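Local coordinates for hydrogenase maturation protease HycI (PDB 5ZBY), which probably cleaves the C-terminal tail of the large subunit precursor of a [NiFe] hydrogenase during its maturation, as an endopeptidase of the A31 family, at residues E35-K38 and E39-T43; G60-A64 and F65-L69; K92-G95 and E96-T100; G102-L105 and R106-A109. All coordinates share one frame; numbering follows the deposited sequence.

Contact 1. Residues E35-K38 and E39-T43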
loop_
_atom_site.group_PDB
_atom_site.type_symbol
_atom_site.label_atom_id
_atom_site.label_comp_id
_atom_site.label_asym_id
_atom_site.label_seq_id
_atom_site.Cartn_x
_atom_site.Cartn_y
_atom_site.Cartn_z
ATOM N N GLU A 35 0.900 1.518 -10.114
ATOM C CA GLU A 35 1.014 1.993 -11.496
ATOM C C GLU A 35 -0.311 1.805 -12.165
ATOM O O GLU A 35 -0.743 2.662 -12.960
ATOM C CB GLU A 35 2.150 1.283 -12.249
ATOM C CG GLU A 35 3.505 1.777 -11.758
ATOM C CD GLU A 35 3.720 3.263 -12.055
ATOM O OE1 GLU A 35 3.402 3.686 -13.186
ATOM O OE2 GLU A 35 4.173 4.018 -11.160
ATOM N N ARG A 36 -1.038 0.777 -11.762
ATOM C CA ARG A 36 -2.317 0.569 -12.386
ATOM C C ARG A 36 -3.293 1.639 -11.911
ATOM O O ARG A 36 -4.124 2.135 -12.704
ATOM C CB ARG A 36 -2.833 -0.833 -12.090
ATOM C CG ARG A 36 -4.199 -1.089 -12.689
ATOM C CD ARG A 36 -4.141 -1.077 -14.220
ATOM N NE ARG A 36 -5.370 -1.629 -14.784
ATOM C CZ ARG A 36 -6.054 -1.088 -15.785
ATOM N NH1 ARG A 36 -5.627 0.028 -16.366
ATOM N NH2 ARG A 36 -7.160 -1.674 -16.215
ATOM N N LEU A 37 -3.170 2.073 -10.649
ATOM C CA LEU A 37 -4.118 3.058 -10.158
ATOM C C LEU A 37 -3.909 4.370 -10.907
ATOM O O LEU A 37 -4.878 5.128 -11.110
ATOM C CB LEU A 37 -3.981 3.295 -8.662
ATOM C CG LEU A 37 -4.658 2.212 -7.812
ATOM C CD1 LEU A 37 -4.228 2.365 -6.345
ATOM C CD2 LEU A 37 -6.190 2.367 -8.005
ATOM N N LYS A 38 -2.671 4.625 -11.331
ATOM C CA LYS A 38 -2.404 5.898 -12.031
ATOM C C LYS A 38 -3.173 5.964 -13.354
ATOM O O LYS A 38 -3.485 7.057 -13.859
ATOM C CB LYS A 38 -0.903 6.067 -12.259
ATOM C CG LYS A 38 -0.122 6.522 -11.019
ATOM C CD LYS A 38 1.376 6.523 -11.317
ATOM C CE LYS A 38 2.242 6.724 -10.085
ATOM N NZ LYS A 38 2.394 8.113 -9.643
ATOM N N GLU A 39 -3.514 4.801 -13.894
ATOM C CA GLU A 39 -4.217 4.715 -15.171
ATOM C C GLU A 39 -5.709 4.813 -14.959
ATOM O O GLU A 39 -6.447 5.160 -15.878
ATOM C CB GLU A 39 -3.886 3.404 -15.893
ATOM C CG GLU A 39 -2.415 3.237 -16.217
ATOM C CD GLU A 39 -2.076 1.909 -16.852
ATOM O OE1 GLU A 39 -2.913 0.975 -16.831
ATOM O OE2 GLU A 39 -0.950 1.803 -17.376
ATOM N N LEU A 40 -6.150 4.529 -13.740
ATOM C CA LEU A 40 -7.578 4.368 -13.472
ATOM C C LEU A 40 -8.196 5.517 -12.676
ATOM O O LEU A 40 -9.413 5.683 -12.658
ATOM C CB LEU A 40 -7.819 3.056 -12.721
ATOM C CG LEU A 40 -7.558 1.740 -13.441
ATOM C CD1 LEU A 40 -7.910 0.559 -12.533
ATOM C CD2 LEU A 40 -8.372 1.682 -14.720
ATOM N N VAL A 41 -7.372 6.320 -12.021
ATOM C CA VAL A 41 -7.901 7.284 -11.063
ATOM C C VAL A 41 -7.470 8.680 -11.443
ATOM O O VAL A 41 -6.280 8.993 -11.387
ATOM C CB VAL A 41 -7.414 6.974 -9.624
ATOM C CG1 VAL A 41 -7.833 8.065 -8.636
ATOM C CG2 VAL A 41 -7.915 5.613 -9.180
ATOM N N LYS A 42 -8.410 9.481 -11.870
ATOM C CA LYS A 42 -8.106 10.857 -12.024
ATOM C C LYS A 42 -9.144 11.665 -11.307
ATOM O O LYS A 42 -10.280 11.704 -11.677
ATOM C CB LYS A 42 -8.000 11.194 -13.491
ATOM C CG LYS A 42 -6.927 10.367 -14.174
ATOM C CD LYS A 42 -5.581 10.573 -13.520
ATOM C CE LYS A 42 -4.951 11.902 -13.869
ATOM N NZ LYS A 42 -3.569 12.050 -13.345
ATOM N N THR A 43 -8.686 12.255 -10.236
ATOM C CA THR A 43 -9.407 13.160 -9.361
ATOM C C THR A 43 -8.381 13.977 -8.616
ATOM O O THR A 43 -7.286 13.519 -8.295
ATOM C CB THR A 43 -10.310 12.415 -8.373
ATOM O OG1 THR A 43 -11.151 13.350 -7.684
ATOM C CG2 THR A 43 -9.455 11.643 -7.360
#
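Arg36 and Glu39 form a salt bridge near the C-terminal end of helix 29-40. This is the helix of the beta-alpha-beta unit made by strand 14-18, helix 29-40 and strand 46-50. Glu35 adds little here; its carbonyl O lies near CG of Glu39. Arg36 carries most of the contact. Its CG is anti to the backbone N (chi1 178°), and a bend at chi2 (66°) carries the chain across Glu39. NH1 then meets Glu39 OE1 at 2.9 Å, nearly along the C-O axis of the carboxylate. The two flat groups stand 79° apart, and OE1 is tilted from the guanidinium plane. Leu40 CD2 lies over one face of the guanidinium, 3.6 Å from NH1. NE of Arg36 makes a second salt bridge, to Glu145 of helix 138-156. An alanine here is likely to leave both Glu39 and Glu145 without this positive partner and to uncover the methyl groups of Leu40. The Arg36 carbonyl O also accepts the backbone N of Glu39 (3.0 Å). Leu37 faces inward, onto Ile48 of strand 46-50 and Ile151 of helix 138-156. Its carbonyl O takes the backbone N of Leu40 at 3.0 Å and a weak bond from Val41 N. The side chains of Leu37 and Val41 lie side by side, with Leu37 CD2 3.9 Å from Val41 CG2. Lys38 runs out from the helix, and its NZ bonds to the carbonyl O of Ile48. The Lys38 carbonyl O lies 4.1 Å from CD of Lys42.

Contact 2. Residues G60-A64 and F65-L69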
loop_
_atom_site.group_PDB
_atom_site.type_symbol
_atom_site.label_atom_id
_atom_site.label_comp_id
_atom_site.label_asym_id
_atom_site.label_seq_id
_atom_site.Cartn_x
_atom_site.Cartn_y
_atom_site.Cartn_z
ATOM N N GLY A 60 7.380 13.960 3.036
ATOM C CA GLY A 60 7.135 15.366 2.759
ATOM C C GLY A 60 5.989 15.563 1.796
ATOM O O GLY A 60 5.053 16.357 2.072
ATOM N N LYS A 61 6.054 14.882 0.685
ATOM C CA LYS A 61 5.033 15.042 -0.285
ATOM C C LYS A 61 3.733 14.502 0.245
ATOM O O LYS A 61 2.717 15.066 0.030
ATOM C CB LYS A 61 5.389 14.270 -1.523
ATOM C CG LYS A 61 4.649 14.667 -2.745
ATOM C CD LYS A 61 5.295 14.125 -3.996
ATOM C CE LYS A 61 4.543 14.558 -5.240
ATOM N NZ LYS A 61 5.183 15.654 -5.994
ATOM N N ILE A 62 3.767 13.438 1.023
ATOM C CA ILE A 62 2.526 12.938 1.571
ATOM C C ILE A 62 1.924 13.976 2.517
ATOM O O ILE A 62 0.708 14.268 2.448
ATOM C CB ILE A 62 2.738 11.561 2.293
ATOM C CG1 ILE A 62 3.121 10.482 1.264
ATOM C CG2 ILE A 62 1.473 11.162 3.018
ATOM C CD1 ILE A 62 3.800 9.239 1.918
ATOM N N ALA A 63 2.761 14.590 3.349
ATOM C CA ALA A 63 2.192 15.476 4.348
ATOM C C ALA A 63 1.654 16.715 3.641
ATOM O O ALA A 63 0.601 17.258 4.049
ATOM C CB ALA A 63 3.210 15.847 5.385
ATOM N N ALA A 64 2.309 17.091 2.533
ATOM C CA ALA A 64 1.963 18.358 1.882
ATOM C C ALA A 64 0.633 18.225 1.185
ATOM O O ALA A 64 0.004 19.215 0.882
ATOM C CB ALA A 64 3.027 18.769 0.905
ATOM N N PHE A 65 0.184 17.008 0.920
ATOM C CA PHE A 65 -1.090 16.764 0.275
ATOM C C PHE A 65 -2.268 16.888 1.237
ATOM O O PHE A 65 -3.379 16.868 0.826
ATOM C CB PHE A 65 -1.116 15.399 -0.402
ATOM C CG PHE A 65 -2.181 15.226 -1.442
ATOM C CD1 PHE A 65 -2.077 15.800 -2.673
ATOM C CD2 PHE A 65 -3.281 14.442 -1.186
ATOM C CE1 PHE A 65 -3.041 15.619 -3.617
ATOM C CE2 PHE A 65 -4.239 14.246 -2.120
ATOM C CZ PHE A 65 -4.122 14.836 -3.338
ATOM N N LYS A 66 -1.982 17.014 2.515
ATOM C CA LYS A 66 -3.018 17.101 3.525
ATOM C C LYS A 66 -4.033 15.975 3.504
ATOM O O LYS A 66 -5.184 16.206 3.295
ATOM C CB LYS A 66 -3.708 18.461 3.512
ATOM C CG LYS A 66 -2.834 19.559 4.046
ATOM C CD LYS A 66 -3.518 20.903 3.977
ATOM C CE LYS A 66 -3.973 21.394 5.328
ATOM N NZ LYS A 66 -5.370 20.989 5.616
ATOM N N PRO A 67 -3.568 14.737 3.666
ATOM C CA PRO A 67 -4.485 13.625 3.534
ATOM C C PRO A 67 -5.422 13.464 4.738
ATOM O O PRO A 67 -5.058 13.827 5.860
ATOM C CB PRO A 67 -3.520 12.387 3.450
ATOM C CG PRO A 67 -2.348 12.853 4.274
ATOM C CD PRO A 67 -2.192 14.333 3.954
ATOM N N ASP A 68 -6.562 12.845 4.448
ATOM C CA ASP A 68 -7.499 12.333 5.432
ATOM C C ASP A 68 -7.167 10.867 5.680
ATOM O O ASP A 68 -7.365 10.372 6.793
ATOM C CB ASP A 68 -8.927 12.469 4.937
ATOM C CG ASP A 68 -9.337 13.943 4.754
ATOM O OD1 ASP A 68 -9.050 14.728 5.678
ATOM O OD2 ASP A 68 -9.851 14.264 3.679
ATOM N N LEU A 69 -6.671 10.194 4.629
ATOM C CA LEU A 69 -6.325 8.754 4.680
ATOM C C LEU A 69 -5.077 8.534 3.851
ATOM O O LEU A 69 -4.987 9.033 2.724
ATOM C CB LEU A 69 -7.445 7.895 4.114
ATOM C CG LEU A 69 -7.180 6.373 4.015
ATOM C CD1 LEU A 69 -7.019 5.778 5.405
ATOM C CD2 LEU A 69 -8.272 5.669 3.248
#
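The backbone N of Lys66 donates to the carbonyl O of Ala63 at 3.0 Å, with an N-H...O angle of 158°. The N of Phe65 reaches the carbonyl O of Ile62 at 3.2 Å and also makes a weak bond to that of Lys61. Both stronger bonds join residues three apart. Lys66 then takes a positive phi (54°), which turns the chain out of the helix. Pro67 follows and brings its ring against the end of the helix. Its CD sits 3.3 Å from the carbonyl O of Ile62, and its CG is 4.4 Å from Ile62 CG2, a loose apolar contact. Having no N-H, Pro67 cannot continue the helical bonding. Phe65 touches the helix through CB, 3.6 Å from the Ile62 carbonyl O. With CG anti to the backbone N (chi1 -161°), its ring is carried away from the helix end and makes a cation-pi contact with Arg13, whose NE also bonds to the Phe65 carbonyl O. The turn leads from helix 59-64 into strand 69-75. Ile62, Phe65 and Pro67 all pack on Val15 of strand 14-18. Ile62 and Phe65 also touch strand 46-50, at Leu49 and Leu47. Ile62 reaches Ile112 of helix 105-116 as well, while Ala63 and Pro67 meet Thr116 of that helix.

Contact 3. Residues K92-G95 and E96-T100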
loop_
_atom_site.group_PDB
_atom_site.type_symbol
_atom_site.label_atom_id
_atom_site.label_comp_id
_atom_site.label_asym_id
_atom_site.label_seq_id
_atom_site.Cartn_x
_atom_site.Cartn_y
_atom_site.Cartn_z
ATOM N N LYS A 92 0.439 -0.092 14.698
ATOM C CA LYS A 92 0.446 -0.990 15.863
ATOM C C LYS A 92 1.809 -1.649 16.067
ATOM O O LYS A 92 2.402 -2.184 15.119
ATOM C CB LYS A 92 -0.637 -2.051 15.710
ATOM C CG LYS A 92 -1.561 -2.159 16.910
ATOM C CD LYS A 92 -2.312 -3.483 16.917
ATOM C CE LYS A 92 -3.417 -3.475 17.950
ATOM N NZ LYS A 92 -4.348 -4.626 17.770
ATOM N N THR A 93 2.320 -1.597 17.304
ATOM C CA THR A 93 3.568 -2.243 17.690
ATOM C C THR A 93 3.354 -3.755 17.833
ATOM O O THR A 93 2.414 -4.188 18.504
ATOM C CB THR A 93 4.076 -1.645 19.018
ATOM O OG1 THR A 93 3.904 -0.209 18.954
ATOM C CG2 THR A 93 5.489 -1.914 19.161
ATOM N N LEU A 94 4.149 -4.556 17.120
ATOM C CA LEU A 94 3.900 -5.999 17.062
ATOM C C LEU A 94 4.730 -6.789 18.061
ATOM O O LEU A 94 4.391 -7.936 18.369
ATOM C CB LEU A 94 4.151 -6.534 15.642
ATOM C CG LEU A 94 3.294 -5.729 14.643
ATOM C CD1 LEU A 94 3.569 -6.185 13.217
ATOM C CD2 LEU A 94 1.809 -5.843 14.980
ATOM N N GLY A 95 5.811 -6.180 18.541
ATOM C CA GLY A 95 6.653 -6.837 19.534
ATOM C C GLY A 95 7.772 -7.635 18.878
ATOM O O GLY A 95 8.019 -7.529 17.687
ATOM N N GLU A 96 8.448 -8.459 19.650
ATOM C CA GLU A 96 9.684 -9.054 19.149
ATOM C C GLU A 96 9.441 -10.155 18.139
ATOM O O GLU A 96 10.379 -10.601 17.485
ATOM C CB GLU A 96 10.492 -9.582 20.317
ATOM C CG GLU A 96 9.810 -10.712 21.023
ATOM C CD GLU A 96 10.595 -11.146 22.228
ATOM O OE1 GLU A 96 10.705 -10.337 23.176
ATOM O OE2 GLU A 96 11.166 -12.263 22.193
ATOM N N ALA A 97 8.200 -10.604 17.994
ATOM C CA ALA A 97 7.901 -11.761 17.139
ATOM C C ALA A 97 8.093 -11.412 15.672
ATOM O O ALA A 97 8.168 -12.292 14.814
ATOM C CB ALA A 97 6.491 -12.249 17.375
ATOM N N VAL A 98 8.154 -10.124 15.376
ATOM C CA VAL A 98 8.413 -9.694 14.018
ATOM C C VAL A 98 9.736 -8.948 13.939
ATOM O O VAL A 98 10.081 -8.142 14.800
ATOM C CB VAL A 98 7.275 -8.803 13.472
ATOM C CG1 VAL A 98 5.954 -9.561 13.539
ATOM C CG2 VAL A 98 7.207 -7.478 14.216
ATOM N N SER A 99 10.500 -9.261 12.904
ATOM C CA SER A 99 11.621 -8.350 12.818
ATOM C C SER A 99 11.499 -7.629 11.498
ATOM O O SER A 99 11.118 -8.195 10.471
ATOM C CB SER A 99 12.959 -9.094 12.954
ATOM O OG SER A 99 13.976 -8.207 13.393
ATOM N N THR A 100 12.079 -6.455 11.620
ATOM C CA THR A 100 11.742 -5.389 10.706
ATOM C C THR A 100 12.855 -5.184 9.682
ATOM O O THR A 100 14.042 -5.116 10.032
ATOM C CB THR A 100 11.449 -4.109 11.498
ATOM O OG1 THR A 100 12.548 -3.820 12.375
ATOM C CG2 THR A 100 10.209 -4.315 12.343
#
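Gly95, Val98 and Leu94 carry this contact, a type I beta turn from Gly95 to Val98 in the surface loop between strand 85-88 and helix 105-116. Gly95 opens the turn. Its phi of 91° and psi of -168° suit a residue without a side chain: a CB would run into the N of Glu96 and the carbonyl O of Leu94. The turn is closed by a straight but long bond from the N of Val98 to the carbonyl O of Gly95, 3.5 Å and weak. Glu96 and Ala97 fill the two middle positions. The CB bond of Glu96 points away from residues 92-95, and its chain is extended beyond CG. The apolar part joins Leu94 and Val98, whose CB bonds each point toward the other's segment. Their side chains meet at an oblique angle. Val98 places CG2 between its backbone N and carbonyl carbon (CG1 chi1 -58°), which brings that methyl against Leu94 and close to the Gly95 carbonyl O. A bound HEPES molecule lies near the Val98 side chain. CD1 of Leu94 lies 4.0 Å from CG2 of Val98, and the tightest touch is from Leu94 CB to that same methyl, 3.5 Å.

Contact 4. Residues G102-L105 and R106-A109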
loop_
_atom_site.group_PDB
_atom_site.type_symbol
_atom_site.label_atom_id
_atom_site.label_comp_id
_atom_site.label_asym_id
_atom_site.label_seq_id
_atom_site.Cartn_x
_atom_site.Cartn_y
_atom_site.Cartn_z
ATOM N N GLY A 102 14.828 -2.939 7.273
ATOM C CA GLY A 102 15.127 -1.520 7.163
ATOM C C GLY A 102 14.453 -0.613 8.170
ATOM O O GLY A 102 14.480 -0.898 9.356
ATOM N N LEU A 103 13.869 0.484 7.705
ATOM C CA LEU A 103 13.105 1.415 8.514
ATOM C C LEU A 103 11.699 0.886 8.528
ATOM O O LEU A 103 11.094 0.737 7.495
ATOM C CB LEU A 103 13.125 2.803 7.907
ATOM C CG LEU A 103 12.748 3.960 8.815
ATOM C CD1 LEU A 103 13.739 4.054 9.936
ATOM C CD2 LEU A 103 12.771 5.250 8.050
ATOM N N PRO A 104 11.184 0.465 9.762
ATOM C CA PRO A 104 9.839 -0.095 9.656
ATOM C C PRO A 104 8.776 0.902 9.253
ATOM O O PRO A 104 8.868 2.070 9.496
ATOM C CB PRO A 104 9.566 -0.695 11.017
ATOM C CG PRO A 104 10.387 0.030 11.942
ATOM C CD PRO A 104 11.644 0.262 11.223
ATOM N N LEU A 105 7.767 0.371 8.608
ATOM C CA LEU A 105 6.658 1.144 8.142
ATOM C C LEU A 105 5.945 1.783 9.324
ATOM O O LEU A 105 5.386 2.834 9.207
ATOM C CB LEU A 105 5.736 0.276 7.311
ATOM C CG LEU A 105 4.573 0.994 6.655
ATOM C CD1 LEU A 105 5.040 2.043 5.682
ATOM C CD2 LEU A 105 3.593 0.061 5.985
ATOM N N ARG A 106 5.946 1.117 10.459
ATOM C CA ARG A 106 5.357 1.733 11.655
ATOM C C ARG A 106 5.903 3.129 11.965
ATOM O O ARG A 106 5.157 4.035 12.371
ATOM C CB ARG A 106 5.583 0.828 12.888
ATOM C CG ARG A 106 4.969 1.391 14.177
ATOM C CD ARG A 106 5.057 0.344 15.349
ATOM N NE ARG A 106 6.433 0.157 15.758
ATOM C CZ ARG A 106 7.030 0.775 16.778
ATOM N NH1 ARG A 106 6.371 1.641 17.554
ATOM N NH2 ARG A 106 8.303 0.518 17.027
ATOM N N ILE A 107 7.198 3.300 11.824
ATOM C CA ILE A 107 7.826 4.583 12.061
ATOM C C ILE A 107 7.401 5.627 11.042
ATOM O O ILE A 107 7.021 6.704 11.389
ATOM C CB ILE A 107 9.343 4.476 11.978
ATOM C CG1 ILE A 107 9.884 3.410 12.926
ATOM C CG2 ILE A 107 9.985 5.812 12.243
ATOM C CD1 ILE A 107 9.417 3.531 14.337
ATOM N N VAL A 108 7.415 5.233 9.781
ATOM C CA VAL A 108 6.935 6.112 8.702
ATOM C C VAL A 108 5.494 6.553 8.943
ATOM O O VAL A 108 5.187 7.739 8.896
ATOM C CB VAL A 108 7.068 5.418 7.330
ATOM C CG1 VAL A 108 6.471 6.308 6.227
ATOM C CG2 VAL A 108 8.536 5.119 7.047
ATOM N N ALA A 109 4.603 5.596 9.175
ATOM C CA ALA A 109 3.195 5.840 9.399
ATOM C C ALA A 109 2.925 6.710 10.628
ATOM O O ALA A 109 2.053 7.565 10.599
ATOM C CB ALA A 109 2.443 4.459 9.527
#
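Pro104 and Ile107 meet at the N-terminus of helix 105-116, where Pro104 holds the N-cap position. The proline ring lies against the first turn, and its CG is 3.6 Å from Ile107 CG1. Ile107 has CG1 anti to its carbonyl carbon (chi1 -55°). This swings CG1 back beside the backbone N and onto the ring, while CG2 lies opposite the backbone N. The CD1 methyl of Ile107 stands over one face of the Arg106 guanidinium, offset toward its rim. Arg106 is extended as far as CD and bends at chi3, and its side chain touches Thr93 of the preceding loop. Leu105 has its CG opposite the backbone N and beside the carbonyl carbon, which leaves CD1 4.3 Å from Val108 CB. The side chain also packs on Leu122 of strand 119-125. Leu105 N donates to a sulfonate oxygen of a bound HEPES molecule, probably from the crystallisation liquor. Leu103 adds a distant touch, CD2 to Val108 CG2 at 4.4 Å, and both side chains also meet Glu56. The Pro104 carbonyl O receives weak bonds from the N atoms of Ile107 and Val108, so neither bond to this oxygen is strong. Regular helical bonding is clear one residue later. There the N of Ala109 gives a nearly straight bond (175°) to the carbonyl O of Leu105 at 2.9 Å.

Overall arrangement
The four contacts follow one another along the chain. Contacts 1 and 2 lie at the C-terminal ends of helices 29-40 and 59-64; their centres are 18 Å apart and their nearest atoms about 6 Å. Contact 4 starts helix 105-116, whose later residues pack on contact 2. Contacts 3 and 4 are neighbours, with centres 11 Å apart, and touch where Thr93 OG1 comes within 3.4 Å of Arg106 NH1. Both border the bound HEPES, about 5 Å from the Val98 side chain and about 4 Å from that of Leu105. Contact 1 is remote from these two, across the centre of the chain, with its own centre about 33 Å from that of contact 3.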